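Local coordinates for glucose-6-phosphate isomerase (Chlamydia trachomatis D/UW-3/CX, PDB 6OTU), which catalyses the reversible isomerisation of glucose 6-phosphate to fructose 6-phosphate, at residues R78-Q83 with L313-A318. Sequence-based numbering, arbitrary orientation.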
loop_
_atom_site.group_PDB
_atom_site.type_symbol
_atom_site.label_atom_id
_atom_site.label_comp_id
_atom_site.label_asym_id
_atom_site.label_seq_id
_atom_site.Cartn_x
_atom_site.Cartn_y
_atom_site.Cartn_z
ATOM N N ARG A 78 28.102 -17.239 6.010
ATOM C CA ARG A 78 26.941 -17.242 6.891
ATOM C C ARG A 78 26.126 -18.530 6.801
ATOM O O ARG A 78 25.116 -18.651 7.495
ATOM C CB ARG A 78 26.037 -16.030 6.594
ATOM C CG ARG A 78 26.685 -14.672 6.904
ATOM C CD ARG A 78 26.694 -14.368 8.404
ATOM N NE ARG A 78 25.439 -14.776 9.017
ATOM C CZ ARG A 78 25.315 -15.226 10.260
ATOM N NH1 ARG A 78 26.375 -15.314 11.044
ATOM N NH2 ARG A 78 24.128 -15.588 10.716
ATOM N N GLU A 79 26.519 -19.479 5.951
ATOM C CA GLU A 79 25.917 -20.817 5.921
ATOM C C GLU A 79 24.404 -20.755 5.705
ATOM O O GLU A 79 23.621 -21.392 6.412
ATOM C CB GLU A 79 26.264 -21.588 7.192
ATOM C CG GLU A 79 27.757 -21.643 7.474
ATOM C CD GLU A 79 28.163 -22.892 8.249
ATOM O OE1 GLU A 79 28.287 -23.970 7.623
ATOM O OE2 GLU A 79 28.354 -22.799 9.482
ATOM N N LEU A 80 24.005 -19.988 4.692
ATOM C CA LEU A 80 22.587 -19.782 4.415
ATOM C C LEU A 80 21.911 -21.070 3.948
ATOM O O LEU A 80 20.778 -21.361 4.343
ATOM C CB LEU A 80 22.422 -18.667 3.374
ATOM C CG LEU A 80 22.982 -17.289 3.766
ATOM C CD1 LEU A 80 22.489 -16.204 2.826
ATOM C CD2 LEU A 80 22.643 -16.930 5.199
ATOM N N ILE A 81 22.578 -21.851 3.099
ATOM C CA ILE A 81 21.987 -23.103 2.629
ATOM C C ILE A 81 21.812 -24.095 3.783
ATOM O O ILE A 81 20.789 -24.790 3.874
ATOM C CB ILE A 81 22.837 -23.704 1.488
ATOM C CG1 ILE A 81 22.783 -22.806 0.238
ATOM C CG2 ILE A 81 22.396 -25.145 1.186
ATOM C CD1 ILE A 81 21.414 -22.719 -0.433
ATOM N N LYS A 82 22.809 -24.193 4.672
ATOM C CA LYS A 82 22.686 -25.108 5.801
ATOM C C LYS A 82 21.531 -24.693 6.703
ATOM O O LYS A 82 20.777 -25.541 7.189
ATOM C CB LYS A 82 23.994 -25.176 6.592
ATOM N N GLN A 83 21.348 -23.389 6.904
ATOM C CA GLN A 83 20.236 -22.942 7.734
ATOM C C GLN A 83 18.892 -23.222 7.062
ATOM O O GLN A 83 17.918 -23.560 7.741
ATOM C CB GLN A 83 20.390 -21.454 8.060
ATOM C CG GLN A 83 21.624 -21.127 8.923
ATOM C CD GLN A 83 21.642 -19.663 9.354
ATOM O OE1 GLN A 83 20.758 -19.211 10.088
ATOM N NE2 GLN A 83 22.638 -18.912 8.879
ATOM N N LEU A 313 16.844 -18.706 -7.076
ATOM C CA LEU A 313 16.025 -17.494 -7.138
ATOM C C LEU A 313 15.892 -16.807 -5.780
ATOM O O LEU A 313 16.329 -15.651 -5.653
ATOM C CB LEU A 313 14.673 -17.829 -7.782
ATOM C CG LEU A 313 14.738 -18.205 -9.272
ATOM C CD1 LEU A 313 13.489 -18.918 -9.697
ATOM C CD2 LEU A 313 14.980 -16.965 -10.150
ATOM N N PRO A 314 15.366 -17.446 -4.724
ATOM C CA PRO A 314 15.227 -16.714 -3.457
ATOM C C PRO A 314 16.554 -16.316 -2.826
ATOM O O PRO A 314 16.623 -15.260 -2.184
ATOM C CB PRO A 314 14.434 -17.686 -2.574
ATOM C CG PRO A 314 14.688 -19.015 -3.135
ATOM C CD PRO A 314 14.867 -18.830 -4.605
ATOM N N LEU A 315 17.615 -17.096 -3.025
ATOM C CA LEU A 315 18.912 -16.743 -2.462
ATOM C C LEU A 315 19.518 -15.535 -3.170
ATOM O O LEU A 315 20.108 -14.665 -2.523
ATOM C CB LEU A 315 19.864 -17.941 -2.543
ATOM C CG LEU A 315 21.188 -17.704 -1.814
ATOM C CD1 LEU A 315 20.900 -17.273 -0.376
ATOM C CD2 LEU A 315 22.067 -18.946 -1.848
ATOM N N LEU A 316 19.403 -15.474 -4.499
ATOM C CA LEU A 316 19.885 -14.308 -5.234
ATOM C C LEU A 316 19.097 -13.063 -4.850
ATOM O O LEU A 316 19.673 -12.010 -4.560
ATOM C CB LEU A 316 19.785 -14.562 -6.742
ATOM C CG LEU A 316 20.316 -13.545 -7.754
ATOM C CD1 LEU A 316 21.699 -13.031 -7.367
ATOM C CD2 LEU A 316 20.372 -14.180 -9.146
ATOM N N SER A 317 17.769 -13.170 -4.840
ATOM C CA SER A 317 16.953 -12.015 -4.508
ATOM C C SER A 317 17.254 -11.526 -3.090
ATOM O O SER A 317 17.381 -10.321 -2.859
ATOM C CB SER A 317 15.480 -12.361 -4.689
ATOM O OG SER A 317 14.671 -11.502 -3.914
ATOM N N ALA A 318 17.467 -12.457 -2.152
ATOM C CA ALA A 318 17.850 -12.078 -0.795
ATOM C C ALA A 318 19.181 -11.328 -0.773
ATOM O O ALA A 318 19.298 -10.286 -0.116
ATOM C CB ALA A 318 17.918 -13.311 0.101
#
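Leu-80 and Leu-315 bring the first turns of two helices together, 80-89 and 313-327; the CA atoms of Leu-80 and Leu-315, the nearest pair across the segments, are 8.4 Å apart. Just before the first of these helices the chain turns sharply: Glu-79 has positive phi (56°), closes helix 65-77 with a Schellman motif and at the same time takes the N-cap position of helix 80-89. Its O accepts the first helical bond, from Gln-83 N.

Between the helices the contact is purely aliphatic and small, 118 Å² buried between the two segments, nearly all of it from three side chains. From the 313-318 side Leu-315 supplies nearly all of it, CG trans to the backbone N (chi1 -173°), which sends the isobutyl fork out at the facing helix. One prong, CD1, meets CD1 of Leu-80 at 3.7 Å, methyl against methyl, the two side chains slanting past each other. The other prong, CD2, is met more loosely by CD1 of Ile-81 at 4.1 Å, the far end of a chain that runs roughly perpendicular to the leucine.

Behind this apolar face, Gln-83 folds back over the turn, and its NE2 donates to Arg-78 O at 2.9 Å, almost in line with the carbonyl though bent at the hydrogen (134°). Its OE1 is held by Arg-363, while Arg-78 reaches the carbonyls of Lys-12 and Phe-485. Leu-80 also leans on Phe-485 of helix 466-487.

This is plain helix-to-helix packing, away from the active site: the tight turn between helices 65-77 and 80-89 and the start of the second helix, packed on helix 313-327, which lies against strands 48-51 and 54-57 of the mixed sheet of the phosphoglucose isomerase fold.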